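Local coordinates for protein internalin C2 (Listeria monocytogenes serotype 4b str. F2365, PDB 4FHO) that probably takes part in the adhesion of Listeria to host cells or their invasion, as an internalin built on leucine-rich repeats, at residues A[101-106]-A[118-123]; A[41-46]-A[67-72]. One frame throughout, in Å; residues are numbered along the deposited sequence.

Contact 1: residues A[101-106]-A[118-123]; sequences NPLKNV and LDLTST
The two flat groups, the Asp119 carboxylate and the Asn101 amide, are both turned to partners other than the facing segment. OD1 of Asp119 takes two bonds: Thr121 OG1 meets Asp119 OD1 on the syn lone pair at 2.6 Å, and the backbone N of Thr121 takes the anti lone pair, closing an Asx turn. Asn101 OD1 accepts from Ile81 N and ND2 gives to Leu76 O, both in the preceding coil; ND2 also gives to Leu98 O of its own coil. Across the segments, Lys104 N donates to Thr123 O at 3.0 Å, almost straight (174°) and nearly along the C=O axis. The inverse gamma turn at Pro102 brings Lys104 round for this; Asn101 O, which accepts from Leu103 N across the turn, also receives a CA-H...O contact from Thr123 CA at 3.2 Å. Thr123 OG1 takes the crowded position between backbone N and carbonyl carbon (chi1 56°), donating to Leu120 O at 2.7 Å from above the carbonyl plane. That leaves CG2 for Leu103, whose CD1 lies alongside Thr123 CG2 at 3.6 Å. Deeper in, Leu120 CD2 meets Leu103 CD1 at 3.8 Å and, tip to tip, Val106 CG1 at 3.9 Å. Asn145 bonds Thr123 N and Leu120 O in turn; Asn101, Thr123 and Asn145, 22 residues apart, form the asparagine ladder of a leucine-rich repeat solenoid, with threonine on the middle rung.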
loop_
_atom_site.group_PDB
_atom_site.type_symbol
_atom_site.label_atom_id
_atom_site.label_comp_id
_atom_site.label_asym_id
_atom_site.label_seq_id
_atom_site.Cartn_x
_atom_site.Cartn_y
_atom_site.Cartn_z
ATOM N N ASN A 101 -1.743 10.652 0.316
ATOM C CA ASN A 101 -2.876 11.035 -0.507
ATOM C C ASN A 101 -4.160 11.004 0.310
ATOM O O ASN A 101 -4.353 10.080 1.077
ATOM C CB ASN A 101 -3.035 10.119 -1.742
ATOM C CG ASN A 101 -1.982 10.381 -2.801
ATOM O OD1 ASN A 101 -2.107 11.306 -3.597
ATOM N ND2 ASN A 101 -0.929 9.566 -2.808
ATOM N N PRO A 102 -5.068 11.978 0.113
ATOM C CA PRO A 102 -6.320 12.007 0.895
ATOM C C PRO A 102 -7.343 10.981 0.379
ATOM O O PRO A 102 -8.386 11.363 -0.147
ATOM C CB PRO A 102 -6.800 13.451 0.677
ATOM C CG PRO A 102 -6.366 13.747 -0.696
ATOM C CD PRO A 102 -4.996 13.132 -0.799
ATOM N N LEU A 103 -7.049 9.698 0.526
ATOM C CA LEU A 103 -7.877 8.618 -0.043
ATOM C C LEU A 103 -9.224 8.441 0.655
ATOM O O LEU A 103 -10.230 8.286 -0.022
ATOM C CB LEU A 103 -7.132 7.286 -0.060
ATOM C CG LEU A 103 -5.777 7.261 -0.756
ATOM C CD1 LEU A 103 -5.168 5.882 -0.534
ATOM C CD2 LEU A 103 -5.869 7.612 -2.241
ATOM N N LYS A 104 -9.220 8.427 1.992
ATOM C CA LYS A 104 -10.391 8.287 2.862
ATOM C C LYS A 104 -10.895 6.855 2.962
ATOM O O LYS A 104 -11.279 6.416 4.028
ATOM C CB LYS A 104 -11.545 9.249 2.518
ATOM C CG LYS A 104 -11.156 10.726 2.487
ATOM C CD LYS A 104 -11.422 11.458 3.803
ATOM C CE LYS A 104 -11.872 12.895 3.585
ATOM N NZ LYS A 104 -10.748 13.687 3.027
ATOM N N ASN A 105 -10.927 6.147 1.842
ATOM C CA ASN A 105 -11.116 4.705 1.817
ATOM C C ASN A 105 -10.275 4.115 0.689
ATOM O O ASN A 105 -9.858 4.840 -0.206
ATOM C CB ASN A 105 -12.610 4.386 1.630
ATOM C CG ASN A 105 -13.104 4.707 0.236
ATOM O OD1 ASN A 105 -13.006 3.881 -0.673
ATOM N ND2 ASN A 105 -13.621 5.918 0.053
ATOM N N VAL A 106 -10.097 2.795 0.709
ATOM C CA VAL A 106 -9.374 2.075 -0.359
ATOM C C VAL A 106 -10.240 0.956 -0.990
ATOM O O VAL A 106 -9.723 -0.087 -1.379
ATOM C CB VAL A 106 -8.009 1.568 0.158
ATOM C CG1 VAL A 106 -7.124 2.764 0.489
ATOM C CG2 VAL A 106 -8.184 0.643 1.353
ATOM N N LEU A 118 2.266 -2.595 -0.493
ATOM C CA LEU A 118 1.231 -1.571 -0.452
ATOM C C LEU A 118 1.536 -0.551 0.636
ATOM O O LEU A 118 1.692 -0.929 1.794
ATOM C CB LEU A 118 -0.129 -2.226 -0.193
ATOM C CG LEU A 118 -1.359 -1.336 -0.108
ATOM C CD1 LEU A 118 -1.441 -0.481 -1.360
ATOM C CD2 LEU A 118 -2.621 -2.188 0.037
ATOM N N ASP A 119 1.649 0.718 0.265
ATOM C CA ASP A 119 1.889 1.805 1.231
ATOM C C ASP A 119 0.688 2.742 1.288
ATOM O O ASP A 119 0.461 3.535 0.363
ATOM C CB ASP A 119 3.166 2.564 0.895
ATOM C CG ASP A 119 3.586 3.561 1.980
ATOM O OD1 ASP A 119 2.839 3.857 2.943
ATOM O OD2 ASP A 119 4.704 4.072 1.857
ATOM N N LEU A 120 -0.029 2.676 2.411
ATOM C CA LEU A 120 -1.199 3.513 2.685
ATOM C C LEU A 120 -1.000 4.428 3.909
ATOM O O LEU A 120 -1.972 4.860 4.546
ATOM C CB LEU A 120 -2.452 2.634 2.829
ATOM C CG LEU A 120 -2.834 1.807 1.602
ATOM C CD1 LEU A 120 -3.916 0.818 2.019
ATOM C CD2 LEU A 120 -3.261 2.680 0.415
ATOM N N THR A 121 0.267 4.772 4.187
ATOM C CA THR A 121 0.636 5.730 5.234
ATOM C C THR A 121 -0.061 7.085 5.032
ATOM O O THR A 121 -0.039 7.595 3.949
ATOM C CB THR A 121 2.166 5.929 5.282
ATOM O OG1 THR A 121 2.810 4.645 5.468
ATOM C CG2 THR A 121 2.559 6.911 6.400
ATOM N N SER A 122 -0.713 7.611 6.065
ATOM C CA SER A 122 -1.318 8.965 6.042
ATOM C C SER A 122 -2.290 9.147 4.881
ATOM O O SER A 122 -2.116 10.053 4.071
ATOM C CB SER A 122 -0.218 10.053 5.997
ATOM O OG SER A 122 0.698 9.888 7.048
ATOM N N THR A 123 -3.222 8.206 4.735
ATOM C CA THR A 123 -4.246 8.254 3.675
ATOM C C THR A 123 -5.648 8.577 4.186
ATOM O O THR A 123 -6.617 8.518 3.420
ATOM C CB THR A 123 -4.202 7.000 2.789
ATOM O OG1 THR A 123 -4.346 5.820 3.583
ATOM C CG2 THR A 123 -2.841 6.957 2.041
#

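Contact 2: residues A[41-46]-A[67-72]; sequences VTQADL and YLNNLI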
loop_
_atom_site.group_PDB
_atom_site.type_symbol
_atom_site.label_atom_id
_atom_site.label_comp_id
_atom_site.label_asym_id
_atom_site.label_seq_id
_atom_site.Cartn_x
_atom_site.Cartn_y
_atom_site.Cartn_z
ATOM N N VAL A 41 0.978 9.125 -28.411
ATOM C CA VAL A 41 1.462 7.780 -28.055
ATOM C C VAL A 41 0.504 6.731 -28.626
ATOM O O VAL A 41 -0.704 6.999 -28.794
ATOM C CB VAL A 41 1.630 7.592 -26.534
ATOM C CG1 VAL A 41 2.801 8.419 -26.041
ATOM C CG2 VAL A 41 0.358 7.959 -25.788
ATOM N N THR A 42 1.062 5.567 -28.978
ATOM C CA THR A 42 0.275 4.385 -29.362
ATOM C C THR A 42 -0.052 3.615 -28.081
ATOM O O THR A 42 0.503 3.914 -27.009
ATOM C CB THR A 42 1.050 3.458 -30.324
ATOM O OG1 THR A 42 2.223 2.953 -29.673
ATOM C CG2 THR A 42 1.474 4.215 -31.577
ATOM N N GLN A 43 -0.946 2.632 -28.194
ATOM C CA GLN A 43 -1.215 1.704 -27.090
ATOM C C GLN A 43 0.019 0.857 -26.741
ATOM O O GLN A 43 0.244 0.572 -25.560
ATOM C CB GLN A 43 -2.429 0.807 -27.381
ATOM C CG GLN A 43 -2.829 -0.141 -26.250
ATOM C CD GLN A 43 -3.032 0.566 -24.914
ATOM O OE1 GLN A 43 -3.771 1.552 -24.826
ATOM N NE2 GLN A 43 -2.372 0.067 -23.874
ATOM N N ALA A 44 0.805 0.478 -27.758
ATOM C CA ALA A 44 2.102 -0.207 -27.558
ATOM C C ALA A 44 3.094 0.571 -26.669
ATOM O O ALA A 44 3.799 -0.044 -25.866
ATOM C CB ALA A 44 2.752 -0.539 -28.894
ATOM N N ASP A 45 3.143 1.902 -26.816
ATOM C CA ASP A 45 3.976 2.768 -25.942
ATOM C C ASP A 45 3.506 2.690 -24.495
ATOM O O ASP A 45 4.317 2.564 -23.581
ATOM C CB ASP A 45 3.924 4.242 -26.361
ATOM C CG ASP A 45 4.506 4.491 -27.731
ATOM O OD1 ASP A 45 5.723 4.286 -27.901
ATOM O OD2 ASP A 45 3.743 4.914 -28.621
ATOM N N LEU A 46 2.186 2.768 -24.309
ATOM C CA LEU A 46 1.566 2.625 -22.984
ATOM C C LEU A 46 1.785 1.222 -22.392
ATOM O O LEU A 46 2.101 1.103 -21.213
ATOM C CB LEU A 46 0.069 2.980 -23.048
ATOM C CG LEU A 46 -0.314 4.410 -23.462
ATOM C CD1 LEU A 46 -1.807 4.627 -23.337
ATOM C CD2 LEU A 46 0.411 5.438 -22.597
ATOM N N TYR A 67 -5.094 2.466 -18.942
ATOM C CA TYR A 67 -4.474 2.035 -20.207
ATOM C C TYR A 67 -3.082 1.435 -20.021
ATOM O O TYR A 67 -2.565 0.805 -20.944
ATOM C CB TYR A 67 -4.430 3.185 -21.231
ATOM C CG TYR A 67 -5.789 3.749 -21.547
ATOM C CD1 TYR A 67 -6.715 3.005 -22.300
ATOM C CD2 TYR A 67 -6.182 5.012 -21.084
ATOM C CE1 TYR A 67 -7.994 3.501 -22.565
ATOM C CE2 TYR A 67 -7.442 5.529 -21.374
ATOM C CZ TYR A 67 -8.346 4.769 -22.116
ATOM O OH TYR A 67 -9.595 5.275 -22.391
ATOM N N LEU A 68 -2.479 1.615 -18.845
ATOM C CA LEU A 68 -1.165 1.042 -18.557
ATOM C C LEU A 68 -1.346 -0.417 -18.085
ATOM O O LEU A 68 -1.189 -0.720 -16.898
ATOM C CB LEU A 68 -0.396 1.925 -17.562
ATOM C CG LEU A 68 -0.322 3.423 -17.904
ATOM C CD1 LEU A 68 0.555 4.129 -16.887
ATOM C CD2 LEU A 68 0.197 3.681 -19.303
ATOM N N ASN A 69 -1.645 -1.306 -19.046
ATOM C CA ASN A 69 -1.993 -2.723 -18.763
ATOM C C ASN A 69 -0.898 -3.491 -18.016
ATOM O O ASN A 69 -1.195 -4.219 -17.076
ATOM C CB ASN A 69 -2.351 -3.497 -20.040
ATOM C CG ASN A 69 -3.577 -2.954 -20.734
ATOM O OD1 ASN A 69 -4.681 -2.948 -20.175
ATOM N ND2 ASN A 69 -3.390 -2.480 -21.957
ATOM N N ASN A 70 0.358 -3.289 -18.423
ATOM C CA ASN A 70 1.507 -4.019 -17.880
ATOM C C ASN A 70 2.260 -3.262 -16.772
ATOM O O ASN A 70 3.403 -3.619 -16.470
ATOM C CB ASN A 70 2.463 -4.404 -19.029
ATOM C CG ASN A 70 1.769 -5.225 -20.105
ATOM O OD1 ASN A 70 0.950 -6.084 -19.798
ATOM N ND2 ASN A 70 2.076 -4.942 -21.369
ATOM N N LEU A 71 1.614 -2.253 -16.161
ATOM C CA LEU A 71 2.195 -1.492 -15.036
ATOM C C LEU A 71 2.436 -2.458 -13.860
ATOM O O LEU A 71 1.553 -3.252 -13.516
ATOM C CB LEU A 71 1.267 -0.358 -14.602
ATOM C CG LEU A 71 1.835 0.695 -13.630
ATOM C CD1 LEU A 71 2.956 1.492 -14.268
ATOM C CD2 LEU A 71 0.705 1.602 -13.177
ATOM N N ILE A 72 3.650 -2.408 -13.323
ATOM C CA ILE A 72 4.141 -3.243 -12.220
ATOM C C ILE A 72 4.311 -2.423 -10.927
ATOM O O ILE A 72 3.938 -2.896 -9.859
ATOM C CB ILE A 72 5.479 -3.930 -12.617
ATOM C CG1 ILE A 72 5.221 -5.040 -13.644
ATOM C CG2 ILE A 72 6.196 -4.547 -11.423
ATOM C CD1 ILE A 72 6.477 -5.578 -14.298
#
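Leu46 lies alongside Tyr67, both side chains pointing the same way, and its CD1 covers Tyr67 CB at 3.7 Å. Its other branch goes to the next residue: Leu46 CD2 touches Leu68 CD2, also at 3.7 Å, with the two leucines crossing at about a right angle. Leu68 CD2 sits equally close to the helix backbone, 3.7 Å from Leu46 O, so this one methyl packs against both the side chain and the carbonyl of Leu46.

The polar half of the contact belongs to Gln43. Its CG is anti to the backbone N (chi1 -177°) and the chain then bends at chi2, which carries the amide across to Tyr67. There Gln43 NE2 donates to Tyr67 O at 3.0 Å, with an N-H...O angle of 163°, and the bond lies both in the carbonyl plane and close to the amide plane. Tyr67 O takes a second, weak bond from Asn69 N across the inverse gamma turn at Leu68. Gln43 OE1 accepts from Ile9 N, which fixes which way round the amide faces. Asn69 ND2 comes within 3.3 Å of Gln43 NE2, but both are donors; Asp47 OD1 accepts a hydrogen bond from Asn69 ND2 and a weak one from Gln43 NE2.

A capping box starts the helix: Asp45 N donates to Thr42 OG1 at 3.2 Å, and Asp45 OD2 accepts from Thr42 N and, from above the carboxylate plane, from Thr42 OG1 at 2.7 Å. Leu46 and Gln43 lay helix 43-47 against the turn leading into strand 73-75. Ile18 of helix 15-18 touches both Leu46 and Tyr67, and Leu68 reaches on to Leu52 of strand 51-53, joining the helical N-terminal cap to the first strands of the parallel sheet.

How the contacts relate
Coming from the N terminus, the chain reaches contact 2 first: 41-46 and 67-72 close a loop of 20 residues that carries strand 51-53, the outermost strand at that end of the parallel sheet. The chain then runs on through strands 73-75 and 95-97 before contact 1 closes a shorter loop of 11 residues between 101-106 and 118-123, which includes the start of strand 117-119. The two loops follow in series, neither nested nor crossed. The centres of contact 1 and contact 2 lie about 25 Å apart, and the nearest atoms of contact 1 and contact 2 about 10 Å. Contact 2 ties the N-terminal cap to the solenoid; contact 1 joins successive coils within it.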